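Side-chain contacts in LPG0439 HIT-related domain-containing protein (Legionella pneumophila subsp. pneumophila, PDB 5L0L), which is of unknown function but contains a HIT-related domain and is probably membrane-anchored: residues D138-Y141 against V145-R148; I40-P43 against Y49-I52; T24-I29 against A184-K189; Y90-L95 against A191-S196. All coordinates share one frame; numbering follows the deposited sequence.

Overall arrangement
Y49 and helix 176-194 tie the four contacts together. Contact 2, on the hairpin of strands 35-41 and 51-58, lies nearest the centre of the chain, about 6 Å from it. It meets contact 1 where Y49 OH approaches V145 O at 2.6 Å, a probable hydrogen bond, and contact 4 where Y90 OH lies 2.8 Å from Y49 O. Contact 3 adjoins contact 2 through neighbouring strands, and T24 OG1 sits 2.7 Å from L41 O. Contacts 3 and 4 share helix 176-194, with centres about 11 Å apart. A sulfate, probably from the crystallisation liquor, lies about 5 Å from the R50 side chain of contact 2.

Contact 1 (D138-Y141 against V145-R148); sequences DMEY and VPLR
D138 only grazes P146, its carbonyl O standing 4.5 Å from P146 CB, and its side chain turns away. At M139 the link becomes a bond: L147 N donates to M139 O over 3.1 Å, with an N-H...O angle of 152° and the donor tilted 31° from the carbonyl plane. The same oxygen takes a weak bond from Y141 N, so one acceptor serves both arms of the loop. The side chain of M139, a selenomethionine modelled in two conformers, instead lies along its own segment, with CG over the centre of the Y141 ring in the conformer described. E140 adds a CA-H...O contact, its CA 3.4 Å from V145 O. With CG anti to the carbonyl carbon (chi1 -58°) and the chain extended beyond it, the E140 side chain runs alongside P146, pointing the same way. E140 OE2 thereby comes within 3.4 Å of P146 CD, while OE1 accepts a weak hydrogen bond from G144 N. Y141 meets L147 by the edge of its ring: Y141 CD1 approaches L147 CB at 3.9 Å, with the methylene near the ring plane, and Y141 CE1 lies equally close to L147 CD2. The Y141 hydroxyl is bound to D136 N, which fixes the far end of the ring, and K2 of the second subunit packs against both Y141 and M139. Both segments belong to the long connection between strand 128-134 and helix 176-194. The weak bond from Y141 N to M139 O marks an inverse gamma turn centred on E140, a tight kink in the irregular loop of the HIT-related domain.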
loop_
_atom_site.group_PDB
_atom_site.type_symbol
_atom_site.label_atom_id
_atom_site.label_comp_id
_atom_site.label_asym_id
_atom_site.label_seq_id
_atom_site.Cartn_x
_atom_site.Cartn_y
_atom_site.Cartn_z
ATOM N N ASP A 138 -11.729 -18.791 8.717
ATOM C CA ASP A 138 -13.035 -19.338 9.069
ATOM C C ASP A 138 -13.777 -18.558 10.159
ATOM O O ASP A 138 -14.935 -18.895 10.447
ATOM C CB ASP A 138 -12.879 -20.798 9.539
ATOM C CG ASP A 138 -12.631 -21.768 8.392
ATOM O OD1 ASP A 138 -13.068 -21.464 7.257
ATOM O OD2 ASP A 138 -12.081 -22.879 8.617
HETATM N N MSE A 139 -13.164 -17.544 10.756
HETATM C CA MSE A 139 -13.830 -16.777 11.809
HETATM C C MSE A 139 -14.738 -15.715 11.208
HETATM O O MSE A 139 -14.335 -15.000 10.289
HETATM C CB MSE A 139 -12.753 -16.167 12.702
HETATM C CG MSE A 139 -13.228 -15.095 13.663
HETATM SE SE MSE A 139 -14.305 -15.889 15.088
HETATM C CE MSE A 139 -13.349 -15.199 16.673
ATOM N N GLU A 140 -15.960 -15.604 11.740
ATOM C CA GLU A 140 -16.893 -14.535 11.334
ATOM C C GLU A 140 -16.654 -13.307 12.197
ATOM O O GLU A 140 -17.373 -13.069 13.174
ATOM C CB GLU A 140 -18.346 -15.057 11.364
ATOM C CG GLU A 140 -18.486 -16.279 10.420
ATOM C CD GLU A 140 -19.934 -16.700 10.150
ATOM O OE1 GLU A 140 -20.822 -16.389 10.962
ATOM O OE2 GLU A 140 -20.161 -17.367 9.107
ATOM N N TYR A 141 -15.649 -12.524 11.815
ATOM C CA TYR A 141 -15.293 -11.291 12.528
ATOM C C TYR A 141 -16.475 -10.311 12.497
ATOM O O TYR A 141 -16.695 -9.543 13.458
ATOM C CB TYR A 141 -14.011 -10.657 11.971
ATOM C CG TYR A 141 -12.762 -11.450 12.239
ATOM C CD1 TYR A 141 -12.330 -12.437 11.358
ATOM C CD2 TYR A 141 -11.984 -11.204 13.367
ATOM C CE1 TYR A 141 -11.166 -13.162 11.602
ATOM C CE2 TYR A 141 -10.827 -11.948 13.629
ATOM C CZ TYR A 141 -10.423 -12.922 12.749
ATOM O OH TYR A 141 -9.278 -13.637 13.019
ATOM N N VAL A 145 -20.408 -13.590 8.424
ATOM C CA VAL A 145 -19.525 -13.361 7.265
ATOM C C VAL A 145 -18.111 -13.860 7.609
ATOM O O VAL A 145 -17.347 -13.161 8.260
ATOM C CB VAL A 145 -19.468 -11.873 6.860
ATOM C CG1 VAL A 145 -18.774 -11.734 5.500
ATOM C CG2 VAL A 145 -20.840 -11.191 6.862
ATOM N N PRO A 146 -17.744 -15.059 7.142
ATOM C CA PRO A 146 -16.377 -15.540 7.370
ATOM C C PRO A 146 -15.397 -14.602 6.660
ATOM O O PRO A 146 -15.709 -14.091 5.585
ATOM C CB PRO A 146 -16.340 -16.919 6.686
ATOM C CG PRO A 146 -17.737 -17.226 6.347
ATOM C CD PRO A 146 -18.565 -16.008 6.378
ATOM N N LEU A 147 -14.256 -14.386 7.274
ATOM C CA LEU A 147 -13.249 -13.522 6.696
ATOM C C LEU A 147 -12.808 -13.991 5.310
ATOM O O LEU A 147 -12.754 -13.199 4.375
ATOM C CB LEU A 147 -12.037 -13.435 7.635
ATOM C CG LEU A 147 -10.908 -12.486 7.158
ATOM C CD1 LEU A 147 -11.386 -11.038 7.190
ATOM C CD2 LEU A 147 -9.653 -12.686 8.016
ATOM N N ARG A 148 -12.529 -15.293 5.197
ATOM C CA ARG A 148 -11.981 -15.906 3.997
ATOM C C ARG A 148 -10.584 -15.366 3.685
ATOM O O ARG A 148 -10.003 -14.608 4.475
ATOM C CB ARG A 148 -12.941 -15.752 2.797
ATOM C CG ARG A 148 -14.331 -16.318 3.079
ATOM C CD ARG A 148 -15.270 -15.753 2.036
ATOM N NE ARG A 148 -16.572 -16.345 2.119
ATOM C CZ ARG A 148 -17.690 -15.764 2.559
ATOM N NH1 ARG A 148 -17.746 -14.516 3.004
ATOM N NH2 ARG A 148 -18.781 -16.507 2.576
#

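Contact 2 (I40-P43 against Y49-I52); sequences ILNP and YRII
I40 and I52 form an antiparallel hydrogen-bonded pair, I40 N giving to I52 O at 3.0 Å and I52 N to I40 O at 2.8 Å, both close to straight. The next pair, L41 with I51, is non-hydrogen-bonded, and its CA atoms are only 4.2 Å apart. Beyond it N42 N donates to R50 O at 2.9 Å with an N-H...O angle of 177°, although the donor stands above the carbonyl plane. The I40 and I52 side chains lie side by side on one face of the sheet, while L41 CD2 reaches across to I51 CG2 at 3.8 Å. These pairs are the closing end of the beta hairpin of strands 35-41 and 51-58. Here N42 and R50 run alongside each other, N42 ND2 lying over one face of the guanidinium, toward its rim, with the two planes 60° apart. Two donors cannot bond directly, and a water mediates: it accepts from N42 ND2 at 3.1 Å and R50 NE at 2.9 Å and donates to I51 O. A bend at chi3 (75°) turns the R50 guanidinium beside the N42 amide; its NH1 forms a salt bridge with D45. N42 OD1 accepts from T44 N. N42 ND2 also packs on I52 CD1, 3.7 Å away.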
loop_
_atom_site.group_PDB
_atom_site.type_symbol
_atom_site.label_atom_id
_atom_site.label_comp_id
_atom_site.label_asym_id
_atom_site.label_seq_id
_atom_site.Cartn_x
_atom_site.Cartn_y
_atom_site.Cartn_z
ATOM N N ILE A 40 -15.459 1.781 -0.932
ATOM C CA ILE A 40 -16.505 0.796 -1.216
ATOM C C ILE A 40 -15.996 -0.607 -0.898
ATOM O O ILE A 40 -14.786 -0.862 -0.955
ATOM C CB ILE A 40 -17.016 0.869 -2.701
ATOM C CG1 ILE A 40 -16.010 0.256 -3.676
ATOM C CG2 ILE A 40 -17.318 2.317 -3.112
ATOM C CD1 ILE A 40 -16.505 0.196 -5.105
ATOM N N LEU A 41 -16.895 -1.528 -0.562
ATOM C CA LEU A 41 -16.501 -2.938 -0.538
ATOM C C LEU A 41 -16.297 -3.395 -1.990
ATOM O O LEU A 41 -17.027 -2.971 -2.903
ATOM C CB LEU A 41 -17.520 -3.830 0.174
ATOM C CG LEU A 41 -17.534 -3.728 1.683
ATOM C CD1 LEU A 41 -18.809 -4.383 2.202
ATOM C CD2 LEU A 41 -16.308 -4.402 2.311
ATOM N N ASN A 42 -15.289 -4.224 -2.197
ATOM C CA ASN A 42 -14.998 -4.732 -3.531
ATOM C C ASN A 42 -16.183 -5.566 -4.037
ATOM O O ASN A 42 -16.519 -6.570 -3.406
ATOM C CB ASN A 42 -13.712 -5.552 -3.514
ATOM C CG ASN A 42 -13.241 -5.901 -4.908
ATOM O OD1 ASN A 42 -14.008 -6.464 -5.705
ATOM N ND2 ASN A 42 -11.994 -5.594 -5.217
ATOM N N PRO A 43 -16.820 -5.162 -5.153
ATOM C CA PRO A 43 -18.034 -5.877 -5.570
ATOM C C PRO A 43 -17.802 -7.287 -6.081
ATOM O O PRO A 43 -18.761 -8.057 -6.104
ATOM C CB PRO A 43 -18.614 -5.029 -6.717
ATOM C CG PRO A 43 -17.631 -3.965 -6.998
ATOM C CD PRO A 43 -16.572 -3.934 -5.945
ATOM N N TYR A 49 -12.730 -9.110 3.568
ATOM C CA TYR A 49 -13.565 -7.910 3.541
ATOM C C TYR A 49 -12.896 -6.796 2.720
ATOM O O TYR A 49 -12.823 -5.659 3.163
ATOM C CB TYR A 49 -13.886 -7.427 4.980
ATOM C CG TYR A 49 -14.373 -8.457 5.985
ATOM C CD1 TYR A 49 -15.117 -9.585 5.602
ATOM C CD2 TYR A 49 -14.101 -8.302 7.326
ATOM C CE1 TYR A 49 -15.552 -10.504 6.541
ATOM C CE2 TYR A 49 -14.578 -9.186 8.283
ATOM C CZ TYR A 49 -15.290 -10.289 7.898
ATOM O OH TYR A 49 -15.708 -11.188 8.820
ATOM N N ARG A 50 -12.374 -7.140 1.530
ATOM C CA ARG A 50 -11.658 -6.170 0.701
ATOM C C ARG A 50 -12.466 -4.900 0.471
ATOM O O ARG A 50 -13.671 -4.986 0.122
ATOM C CB ARG A 50 -11.345 -6.758 -0.667
ATOM C CG ARG A 50 -10.121 -7.607 -0.761
ATOM C CD ARG A 50 -10.039 -8.240 -2.156
ATOM N NE ARG A 50 -9.622 -7.281 -3.164
ATOM C CZ ARG A 50 -9.164 -7.610 -4.385
ATOM N NH1 ARG A 50 -9.160 -8.873 -4.807
ATOM N NH2 ARG A 50 -8.732 -6.647 -5.196
ATOM N N ILE A 51 -11.804 -3.750 0.609
ATOM C CA ILE A 51 -12.337 -2.473 0.145
ATOM C C ILE A 51 -11.467 -1.900 -0.971
ATOM O O ILE A 51 -10.309 -2.291 -1.143
ATOM C CB ILE A 51 -12.469 -1.431 1.270
ATOM C CG1 ILE A 51 -11.109 -1.129 1.886
ATOM C CG2 ILE A 51 -13.519 -1.889 2.283
ATOM C CD1 ILE A 51 -11.099 0.057 2.823
ATOM N N ILE A 52 -12.060 -1.004 -1.743
ATOM C CA ILE A 52 -11.330 -0.174 -2.717
ATOM C C ILE A 52 -11.488 1.274 -2.257
ATOM O O ILE A 52 -12.599 1.726 -1.957
ATOM C CB ILE A 52 -11.906 -0.317 -4.120
ATOM C CG1 ILE A 52 -11.900 -1.788 -4.567
ATOM C CG2 ILE A 52 -11.132 0.555 -5.127
ATOM C CD1 ILE A 52 -12.771 -2.060 -5.785
HETATM O O HOH W 1 -10.093 -4.454 -3.062
#

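Contact 3 (T24-I29 against A184-K189); sequences TSIAVI and AMFKLK
I26 lays its CD1 methyl 3.9 Å from F186 CB and equally close to F186 CD2, so the methyl meets the root of the ring obliquely. The branch comes to this position because CG1 stands anti to the carbonyl carbon (chi1 -62°), and the other branch, I26 CG2, turns toward K187, whose CG is 4.1 Å away. The strand 25-29 and helix 184-189 segments run roughly in the same direction, with 32° between their axes and a closest approach of 8.3 Å. This is helix-on-sheet packing between helix 176-194 and strand 25-31. L183 and L190 of the same helix also touch I26, and Y90 meets the F186 ring edge-to-face. The strand is not regular here: I26 and A27 both face V39 on the adjacent strand 35-41, a classic beta bulge. Beside the apolar pair, K187 stretches out almost fully extended beyond CG and carries CE to within 3.4 Å of S25 O. Its ammonium does not bond to that oxygen directly but through a water, which accepts from K187 NZ at 2.8 Å and donates to S25 O at 2.6 Å. NZ is also hydrogen-bonded to H212 O. The chemistry is therefore divided along the lysine: its methylenes lie against the strand backbone and I26, while its charged end is satisfied by the backbone carbonyl of H212 and the bridging water.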
loop_
_atom_site.group_PDB
_atom_site.type_symbol
_atom_site.label_atom_id
_atom_site.label_comp_id
_atom_site.label_asym_id
_atom_site.label_seq_id
_atom_site.Cartn_x
_atom_site.Cartn_y
_atom_site.Cartn_z
ATOM N N THR A 24 -22.246 -1.211 -3.066
ATOM C CA THR A 24 -21.235 -1.549 -2.058
ATOM C C THR A 24 -20.558 -0.334 -1.417
ATOM O O THR A 24 -19.577 -0.484 -0.708
ATOM C CB THR A 24 -20.148 -2.491 -2.622
ATOM O OG1 THR A 24 -19.335 -1.818 -3.582
ATOM C CG2 THR A 24 -20.777 -3.705 -3.266
ATOM N N SER A 25 -21.126 0.852 -1.607
ATOM C CA SER A 25 -20.481 2.045 -1.083
ATOM C C SER A 25 -20.616 2.178 0.452
ATOM O O SER A 25 -21.726 2.072 1.013
ATOM C CB SER A 25 -21.010 3.290 -1.817
ATOM O OG SER A 25 -20.345 4.435 -1.318
ATOM N N ILE A 26 -19.490 2.442 1.101
ATOM C CA ILE A 26 -19.408 2.713 2.521
ATOM C C ILE A 26 -19.476 4.222 2.777
ATOM O O ILE A 26 -20.259 4.665 3.621
ATOM C CB ILE A 26 -18.127 2.134 3.141
ATOM C CG1 ILE A 26 -18.123 0.600 2.992
ATOM C CG2 ILE A 26 -17.943 2.575 4.602
ATOM C CD1 ILE A 26 -16.746 -0.041 3.128
ATOM N N ALA A 27 -18.640 4.988 2.087
ATOM C CA ALA A 27 -18.517 6.444 2.386
ATOM C C ALA A 27 -17.835 7.211 1.292
ATOM O O ALA A 27 -17.140 6.637 0.451
ATOM C CB ALA A 27 -17.767 6.672 3.707
ATOM N N VAL A 28 -18.024 8.539 1.330
ATOM C CA VAL A 28 -17.184 9.465 0.611
ATOM C C VAL A 28 -16.415 10.294 1.645
ATOM O O VAL A 28 -16.973 10.740 2.659
ATOM C CB VAL A 28 -17.996 10.353 -0.362
ATOM C CG1 VAL A 28 -17.141 11.447 -0.968
ATOM C CG2 VAL A 28 -18.605 9.502 -1.482
ATOM N N ILE A 29 -15.130 10.495 1.377
ATOM C CA ILE A 29 -14.209 11.165 2.294
ATOM C C ILE A 29 -13.491 12.271 1.518
ATOM O O ILE A 29 -12.925 12.006 0.455
ATOM C CB ILE A 29 -13.230 10.168 2.928
ATOM C CG1 ILE A 29 -14.068 9.001 3.515
ATOM C CG2 ILE A 29 -12.308 10.889 3.922
ATOM C CD1 ILE A 29 -13.405 7.944 4.371
ATOM N N ALA A 184 -22.981 -2.731 6.579
ATOM C CA ALA A 184 -23.530 -2.083 7.775
ATOM C C ALA A 184 -22.468 -1.970 8.870
ATOM O O ALA A 184 -22.374 -0.923 9.529
ATOM C CB ALA A 184 -24.756 -2.861 8.272
HETATM N N MSE A 185 -21.658 -3.015 9.074
HETATM C CA MSE A 185 -20.648 -2.968 10.137
HETATM C C MSE A 185 -19.505 -2.046 9.794
HETATM O O MSE A 185 -19.001 -1.349 10.676
HETATM C CB MSE A 185 -20.169 -4.369 10.505
HETATM C CG MSE A 185 -19.334 -4.422 11.770
HETATM SE SE MSE A 185 -20.296 -3.758 13.360
HETATM C CE MSE A 185 -21.360 -5.253 13.784
ATOM N N PHE A 186 -19.066 -2.033 8.525
ATOM C CA PHE A 186 -18.026 -1.071 8.119
ATOM C C PHE A 186 -18.501 0.367 8.351
ATOM O O PHE A 186 -17.754 1.183 8.896
ATOM C CB PHE A 186 -17.576 -1.271 6.683
ATOM C CG PHE A 186 -16.382 -2.190 6.550
ATOM C CD1 PHE A 186 -16.515 -3.546 6.770
ATOM C CD2 PHE A 186 -15.127 -1.696 6.222
ATOM C CE1 PHE A 186 -15.424 -4.409 6.669
ATOM C CE2 PHE A 186 -14.028 -2.559 6.101
ATOM C CZ PHE A 186 -14.182 -3.915 6.319
ATOM N N LYS A 187 -19.747 0.653 7.968
ATOM C CA LYS A 187 -20.302 2.004 8.187
ATOM C C LYS A 187 -20.336 2.381 9.672
ATOM O O LYS A 187 -19.912 3.463 10.049
ATOM C CB LYS A 187 -21.702 2.125 7.593
ATOM C CG LYS A 187 -21.733 2.145 6.089
ATOM C CD LYS A 187 -23.145 2.128 5.574
ATOM C CE LYS A 187 -23.206 2.026 4.055
ATOM N NZ LYS A 187 -24.606 1.946 3.561
ATOM N N LEU A 188 -20.810 1.468 10.503
ATOM C CA LEU A 188 -20.888 1.713 11.928
ATOM C C LEU A 188 -19.516 1.913 12.559
ATOM O O LEU A 188 -19.320 2.867 13.325
ATOM C CB LEU A 188 -21.670 0.614 12.645
ATOM C CG LEU A 188 -21.817 0.813 14.159
ATOM C CD1 LEU A 188 -22.512 2.122 14.475
ATOM C CD2 LEU A 188 -22.572 -0.361 14.773
ATOM N N LYS A 189 -18.559 1.034 12.243
ATOM C CA LYS A 189 -17.238 1.156 12.839
ATOM C C LYS A 189 -16.568 2.464 12.385
ATOM O O LYS A 189 -15.908 3.121 13.173
ATOM C CB LYS A 189 -16.352 -0.059 12.527
ATOM C CG LYS A 189 -16.799 -1.363 13.184
ATOM C CD LYS A 189 -16.893 -1.269 14.675
ATOM C CE LYS A 189 -17.159 -2.595 15.388
ATOM N NZ LYS A 189 -17.545 -2.206 16.782
HETATM O O HOH W 2 -24.237 1.567 0.785
#

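Contact 4 (Y90-L95 against A191-S196); sequences YEKLGL and AEYVNS
This is a sparse, polar contact between two helix ends: K92, on the last turn of helix 73-92, reaches across to E192 and Y193 near the end of helix 176-194. The backbones stay well apart, the nearest CA atoms, K92 and Y193, being 8.9 Å from each other, and just 119 Å² of surface is buried. K92, modelled in two conformers, spans the gap with a chain bent at chi3 (77°). In the conformer described, K92 NZ lies 3.5 Å from E192 CB and 3.8 Å from Y193 CB. The ion pair with E192 is long, K92 NZ to E192 OE1 being 3.9 Å. Its stronger partner is K189 O, one helical turn back from Y193, to which it donates a hydrogen bond. Each segment also has its own ending. G94, with positive phi, closes the first helix in a Schellman motif, where G94 N bonds to E91 O and L95 N to Y90 O. At the other end S196 is the N-cap of helix 197-203. S196 OG lies over one face of the Y193 ring toward the rim and donates to Y193 O at 2.7 Å, in the carbonyl plane and on a lone pair, and it is also bonded to F199 N. In this conformer K92 appears held mainly by the K189 carbonyl, an acceptor near the C-terminal end of its helix that would suit a positive charge, with E192 probably adding a weaker electrostatic pull.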
loop_
_atom_site.group_PDB
_atom_site.type_symbol
_atom_site.label_atom_id
_atom_site.label_comp_id
_atom_site.label_asym_id
_atom_site.label_seq_id
_atom_site.Cartn_x
_atom_site.Cartn_y
_atom_site.Cartn_z
ATOM N N TYR A 90 -10.291 -1.833 10.217
ATOM C CA TYR A 90 -9.803 -3.203 10.279
ATOM C C TYR A 90 -9.271 -3.545 11.677
ATOM O O TYR A 90 -9.553 -4.619 12.228
ATOM C CB TYR A 90 -8.740 -3.462 9.194
ATOM C CG TYR A 90 -9.358 -3.519 7.834
ATOM C CD1 TYR A 90 -9.888 -4.714 7.343
ATOM C CD2 TYR A 90 -9.504 -2.374 7.079
ATOM C CE1 TYR A 90 -10.477 -4.775 6.104
ATOM C CE2 TYR A 90 -10.118 -2.405 5.852
ATOM C CZ TYR A 90 -10.603 -3.600 5.356
ATOM O OH TYR A 90 -11.211 -3.622 4.125
ATOM N N GLU A 91 -8.523 -2.611 12.261
ATOM C CA GLU A 91 -7.974 -2.785 13.616
ATOM C C GLU A 91 -9.103 -3.014 14.634
ATOM O O GLU A 91 -9.018 -3.939 15.444
ATOM C CB GLU A 91 -7.127 -1.557 14.024
ATOM C CG GLU A 91 -6.320 -1.728 15.304
ATOM C CD GLU A 91 -5.018 -2.507 15.114
ATOM O OE1 GLU A 91 -4.620 -3.177 16.114
ATOM O OE2 GLU A 91 -4.365 -2.422 14.012
ATOM N N LYS A 92 -10.160 -2.211 14.570
ATOM C CA LYS A 92 -11.308 -2.352 15.487
ATOM C C LYS A 92 -12.139 -3.623 15.292
ATOM O O LYS A 92 -12.957 -3.974 16.138
ATOM C CB LYS A 92 -12.253 -1.187 15.306
ATOM C CG LYS A 92 -11.797 0.095 15.939
ATOM C CD LYS A 92 -12.660 1.201 15.397
ATOM C CE LYS A 92 -14.028 1.199 16.046
ATOM N NZ LYS A 92 -14.814 2.302 15.504
ATOM N N LEU A 93 -12.008 -4.238 14.129
ATOM C CA LEU A 93 -12.560 -5.571 13.857
ATOM C C LEU A 93 -11.676 -6.727 14.323
ATOM O O LEU A 93 -12.124 -7.870 14.312
ATOM C CB LEU A 93 -12.887 -5.729 12.372
ATOM C CG LEU A 93 -14.006 -4.858 11.838
ATOM C CD1 LEU A 93 -13.986 -4.849 10.325
ATOM C CD2 LEU A 93 -15.368 -5.340 12.390
ATOM N N GLY A 94 -10.457 -6.437 14.778
ATOM C CA GLY A 94 -9.535 -7.439 15.264
ATOM C C GLY A 94 -8.681 -8.066 14.189
ATOM O O GLY A 94 -8.113 -9.162 14.400
ATOM N N LEU A 95 -8.557 -7.377 13.050
ATOM C CA LEU A 95 -7.832 -7.918 11.892
ATOM C C LEU A 95 -6.461 -7.293 11.716
ATOM O O LEU A 95 -6.242 -6.124 12.085
ATOM C CB LEU A 95 -8.652 -7.663 10.635
ATOM C CG LEU A 95 -10.042 -8.329 10.675
ATOM C CD1 LEU A 95 -10.940 -7.804 9.580
ATOM C CD2 LEU A 95 -9.872 -9.833 10.574
ATOM N N ALA A 191 -18.197 5.253 11.445
ATOM C CA ALA A 191 -18.930 6.356 12.083
ATOM C C ALA A 191 -18.504 6.480 13.544
ATOM O O ALA A 191 -18.303 7.608 14.028
ATOM C CB ALA A 191 -20.431 6.181 11.951
ATOM N N GLU A 192 -18.326 5.350 14.230
ATOM C CA GLU A 192 -17.832 5.381 15.618
ATOM C C GLU A 192 -16.440 5.991 15.697
ATOM O O GLU A 192 -16.135 6.813 16.579
ATOM C CB GLU A 192 -17.819 3.990 16.234
ATOM C CG GLU A 192 -19.216 3.491 16.569
ATOM C CD GLU A 192 -19.309 2.020 16.902
ATOM O OE1 GLU A 192 -18.364 1.253 16.681
ATOM O OE2 GLU A 192 -20.378 1.597 17.380
ATOM N N TYR A 193 -15.591 5.556 14.785
ATOM C CA TYR A 193 -14.198 6.013 14.798
ATOM C C TYR A 193 -14.104 7.514 14.599
ATOM O O TYR A 193 -13.291 8.189 15.262
ATOM C CB TYR A 193 -13.318 5.276 13.768
ATOM C CG TYR A 193 -11.859 5.631 13.989
ATOM C CD1 TYR A 193 -11.167 5.148 15.105
ATOM C CD2 TYR A 193 -11.208 6.536 13.163
ATOM C CE1 TYR A 193 -9.846 5.502 15.350
ATOM C CE2 TYR A 193 -9.893 6.898 13.402
ATOM C CZ TYR A 193 -9.210 6.383 14.477
ATOM O OH TYR A 193 -7.886 6.761 14.715
ATOM N N VAL A 194 -14.904 8.040 13.693
ATOM C CA VAL A 194 -14.904 9.480 13.402
ATOM C C VAL A 194 -15.299 10.348 14.626
ATOM O O VAL A 194 -14.894 11.518 14.695
ATOM C CB VAL A 194 -15.846 9.762 12.219
ATOM C CG1 VAL A 194 -16.245 11.219 12.115
ATOM C CG2 VAL A 194 -15.221 9.292 10.933
ATOM N N ASN A 195 -16.093 9.757 15.524
ATOM C CA ASN A 195 -16.496 10.346 16.803
ATOM C C ASN A 195 -15.452 10.203 17.938
ATOM O O ASN A 195 -15.688 10.722 19.025
ATOM C CB ASN A 195 -17.836 9.726 17.252
ATOM C CG ASN A 195 -18.983 10.000 16.277
ATOM O OD1 ASN A 195 -19.952 9.213 16.159
ATOM N ND2 ASN A 195 -18.882 11.120 15.571
ATOM N N SER A 196 -14.326 9.508 17.712
ATOM C CA SER A 196 -13.326 9.259 18.766
ATOM C C SER A 196 -12.303 10.408 18.941
ATOM O O SER A 196 -12.044 11.163 18.011
ATOM C CB SER A 196 -12.568 7.963 18.512
ATOM O OG SER A 196 -11.648 8.106 17.443
#